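Sulfoquinovosidase (Escherichia coli, PDB 5OHT) hydrolyses plant sulfolipid, the sulfoquinovosyl diacylglycerides, and simpler sulfoquinovosides such as sulfoquinovosyl glycerol, releasing sulfoquinovose for sulfoglycolysis. Local coordinates at residues M303-W308 with S340-C345. Residues are numbered along the deposited sequence; the frame is centred on the assembly and turned at random.
Sequences MWNWKW and SDKDLC. With 9VH ([(3~{S},4~{R},5~{R})-4,5-bis(oxidanyl)piperidin-3-yl]methanesulfonic acid), chain D.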
loop_
_atom_site.group_PDB
_atom_site.type_symbol
_atom_site.label_atom_id
_atom_site.label_comp_id
_atom_site.label_asym_id
_atom_site.label_seq_id
_atom_site.Cartn_x
_atom_site.Cartn_y
_atom_site.Cartn_z
ATOM N N MET A 303 10.249 -8.964 -20.015
ATOM C CA MET A 303 10.170 -8.227 -21.307
ATOM C C MET A 303 8.871 -7.455 -21.338
ATOM O O MET A 303 7.807 -8.087 -21.401
ATOM C CB MET A 303 10.240 -9.178 -22.542
ATOM C CG MET A 303 10.166 -8.422 -23.887
ATOM S SD MET A 303 11.306 -6.995 -24.036
ATOM C CE MET A 303 12.865 -7.789 -24.079
ATOM N N TRP A 304 8.924 -6.128 -21.292
ATOM C CA TRP A 304 7.691 -5.328 -21.133
ATOM C C TRP A 304 6.958 -5.143 -22.460
ATOM O O TRP A 304 6.877 -4.012 -22.993
ATOM C CB TRP A 304 7.992 -3.952 -20.488
ATOM C CG TRP A 304 8.561 -4.005 -19.039
ATOM C CD1 TRP A 304 8.895 -5.121 -18.302
ATOM C CD2 TRP A 304 8.851 -2.871 -18.207
ATOM N NE1 TRP A 304 9.343 -4.740 -17.052
ATOM C CE2 TRP A 304 9.346 -3.364 -16.973
ATOM C CE3 TRP A 304 8.731 -1.478 -18.383
ATOM C CZ2 TRP A 304 9.697 -2.523 -15.935
ATOM C CZ3 TRP A 304 9.115 -0.624 -17.337
ATOM C CH2 TRP A 304 9.601 -1.156 -16.132
ATOM N N ASN A 305 6.389 -6.252 -22.985
ATOM C CA ASN A 305 5.457 -6.213 -24.109
ATOM C C ASN A 305 4.372 -7.235 -23.825
ATOM O O ASN A 305 4.664 -8.419 -23.731
ATOM C CB ASN A 305 6.217 -6.535 -25.420
ATOM C CG ASN A 305 5.389 -6.187 -26.655
ATOM O OD1 ASN A 305 5.078 -5.029 -26.881
ATOM N ND2 ASN A 305 5.030 -7.194 -27.434
ATOM N N TRP A 306 3.133 -6.789 -23.621
ATOM C CA TRP A 306 2.109 -7.581 -22.924
ATOM C C TRP A 306 1.321 -8.545 -23.822
ATOM O O TRP A 306 0.094 -8.421 -24.031
ATOM C CB TRP A 306 1.188 -6.675 -22.049
ATOM C CG TRP A 306 2.022 -5.611 -21.349
ATOM C CD1 TRP A 306 1.916 -4.265 -21.513
ATOM C CD2 TRP A 306 3.115 -5.819 -20.458
ATOM N NE1 TRP A 306 2.853 -3.613 -20.753
ATOM C CE2 TRP A 306 3.620 -4.537 -20.106
ATOM C CE3 TRP A 306 3.721 -6.948 -19.920
ATOM C CZ2 TRP A 306 4.657 -4.360 -19.221
ATOM C CZ3 TRP A 306 4.776 -6.771 -19.054
ATOM C CH2 TRP A 306 5.207 -5.480 -18.676
ATOM N N LYS A 307 2.088 -9.486 -24.373
ATOM C CA LYS A 307 1.589 -10.532 -25.253
ATOM C C LYS A 307 2.288 -11.843 -24.851
ATOM O O LYS A 307 3.494 -11.857 -24.642
ATOM C CB LYS A 307 1.951 -10.195 -26.701
ATOM C CG LYS A 307 1.132 -9.077 -27.276
ATOM C CD LYS A 307 1.729 -8.503 -28.560
ATOM C CE LYS A 307 0.819 -7.430 -29.180
ATOM N NZ LYS A 307 1.651 -6.497 -29.975
ATOM N N TRP A 308 1.518 -12.938 -24.819
ATOM C CA TRP A 308 2.066 -14.266 -24.534
ATOM C C TRP A 308 3.181 -14.643 -25.526
ATOM O O TRP A 308 3.032 -14.516 -26.749
ATOM C CB TRP A 308 0.898 -15.291 -24.517
ATOM C CG TRP A 308 1.273 -16.742 -24.727
ATOM C CD1 TRP A 308 2.354 -17.443 -24.236
ATOM C CD2 TRP A 308 0.469 -17.682 -25.434
ATOM N NE1 TRP A 308 2.309 -18.785 -24.697
ATOM C CE2 TRP A 308 1.155 -18.939 -25.421
ATOM C CE3 TRP A 308 -0.737 -17.568 -26.165
ATOM C CZ2 TRP A 308 0.665 -20.070 -26.112
ATOM C CZ3 TRP A 308 -1.240 -18.735 -26.840
ATOM C CH2 TRP A 308 -0.532 -19.945 -26.789
ATOM N N SER A 340 10.347 0.288 -25.489
ATOM C CA SER A 340 10.452 1.098 -26.699
ATOM C C SER A 340 10.889 0.276 -27.927
ATOM O O SER A 340 10.627 0.713 -29.046
ATOM C CB SER A 340 11.436 2.278 -26.492
ATOM O OG SER A 340 12.767 1.781 -26.265
ATOM N N ASP A 341 11.534 -0.874 -27.704
ATOM C CA ASP A 341 11.999 -1.764 -28.754
ATOM C C ASP A 341 10.996 -2.846 -29.142
ATOM O O ASP A 341 11.402 -3.814 -29.744
ATOM C CB ASP A 341 13.390 -2.388 -28.396
ATOM C CG ASP A 341 13.424 -3.086 -27.014
ATOM O OD1 ASP A 341 12.429 -3.047 -26.244
ATOM O OD2 ASP A 341 14.486 -3.638 -26.652
ATOM N N LYS A 342 9.699 -2.699 -28.856
ATOM C CA LYS A 342 8.732 -3.792 -29.041
ATOM C C LYS A 342 7.427 -3.268 -29.563
ATOM O O LYS A 342 7.215 -2.050 -29.633
ATOM C CB LYS A 342 8.497 -4.535 -27.699
ATOM C CG LYS A 342 9.724 -5.264 -27.185
ATOM C CD LYS A 342 10.156 -6.388 -28.081
ATOM C CE LYS A 342 11.502 -6.910 -27.680
ATOM N NZ LYS A 342 11.832 -8.096 -28.519
ATOM N N ASP A 343 6.545 -4.178 -29.950
ATOM C CA ASP A 343 5.309 -3.855 -30.739
ATOM C C ASP A 343 4.271 -2.965 -30.101
ATOM O O ASP A 343 3.591 -2.192 -30.810
ATOM C CB ASP A 343 4.496 -5.170 -31.003
ATOM C CG ASP A 343 5.106 -6.042 -32.044
ATOM O OD1 ASP A 343 6.214 -5.729 -32.545
ATOM O OD2 ASP A 343 4.450 -7.058 -32.372
ATOM N N LEU A 344 3.978 -3.164 -28.809
ATOM C CA LEU A 344 2.883 -2.353 -28.235
ATOM C C LEU A 344 3.283 -0.902 -28.159
ATOM O O LEU A 344 2.418 -0.010 -28.350
ATOM C CB LEU A 344 2.396 -2.832 -26.858
ATOM C CG LEU A 344 1.466 -4.015 -26.729
ATOM C CD1 LEU A 344 1.056 -4.129 -25.235
ATOM C CD2 LEU A 344 0.248 -3.891 -27.638
ATOM N N CYS A 345 4.557 -0.619 -27.903
ATOM C CA CYS A 345 4.987 0.778 -27.873
ATOM C C CYS A 345 4.796 1.471 -29.285
ATOM O O CYS A 345 4.243 2.599 -29.412
ATOM C CB CYS A 345 6.452 0.907 -27.413
ATOM S SG CYS A 345 6.983 2.620 -27.001
HETATM O O1 9VH D . 12.117 -6.714 -13.204
HETATM S S1 9VH D . 10.811 -6.329 -13.629
HETATM O O2 9VH D . 10.348 -6.635 -14.932
HETATM O O3 9VH D . 10.662 -4.841 -13.517
HETATM C C1 9VH D . 9.589 -7.016 -12.528
HETATM C C2 9VH D . 9.833 -6.845 -11.017
HETATM C C3 9VH D . 9.792 -5.391 -10.571
HETATM N N1 9VH D . 8.650 -4.933 -9.756
HETATM C C4 9VH D . 8.430 -5.758 -8.557
HETATM C C5 9VH D . 8.934 -7.202 -8.675
HETATM O O4 9VH D . 8.147 -8.069 -7.883
HETATM C C6 9VH D . 8.932 -7.707 -10.117
HETATM O O5 9VH D . 9.423 -9.049 -10.111
HETATM O O HOH W 1 6.149 -2.369 -26.286
HETATM O O HOH W 2 0.889 -4.185 -31.404
#
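The side-chain carbonyl of Asn-305 reaches the first turn of helix 343-351, where Asn-305 OD1 accepts a hydrogen bond from Leu-344 N at 2.9 Å. The N-H points almost straight at the oxygen (165°) and arrives in the carbonyl plane. A water gives OD1 a second partner: it donates to that oxygen at 2.9 Å and accepts from Cys-345 N, so one asparagine oxygen serves two successive backbone amides, one directly and one through water. With CG anti to the backbone N (chi1 -166°), the amide is carried out toward the helix start, just beyond Lys-342 at the N-cap position. Replacing this asparagine by alanine is likely to leave Leu-344 N without its acceptor and the bridging water without the oxygen it donates to.

Electrostatic contact is looser. Lys-307, extended beyond CG, brings its ammonium to Asp-343, but the salt bridge from Lys-307 NZ to Asp-343 OD2 is long, at 3.7 Å; NZ also binds a second water at 2.8 Å.

Apolar packing flanks the polar centre. The two methyls of Leu-344 divide between neighbours: CD1 lies 3.8 Å from Trp-306 CD1, approaching the indole obliquely, whereas CD2 rests against Lys-307 CE. Trp-385 and Val-389 of helix 380-395 also pack on this leucine. At the start of 303-308, the bent Met-303 side chain crosses that of Lys-342 at about a right angle, Met-303 SD touching Lys-342 CE at 3.7 Å.

Trp-304 and Trp-306 each centre an inverse gamma turn. Trp-304 turns from the helix to the ligand, its NE1 donating to sulfonate O2 of 9VH at 3.0 Å. The contact thus joins a helix start to the sulfonate-binding loop of a family 31 glycosidase TIM-barrel domain, consistent with recognition of the sulfonate of sulfoquinovose, Trp-304 being a substrate-binding residue.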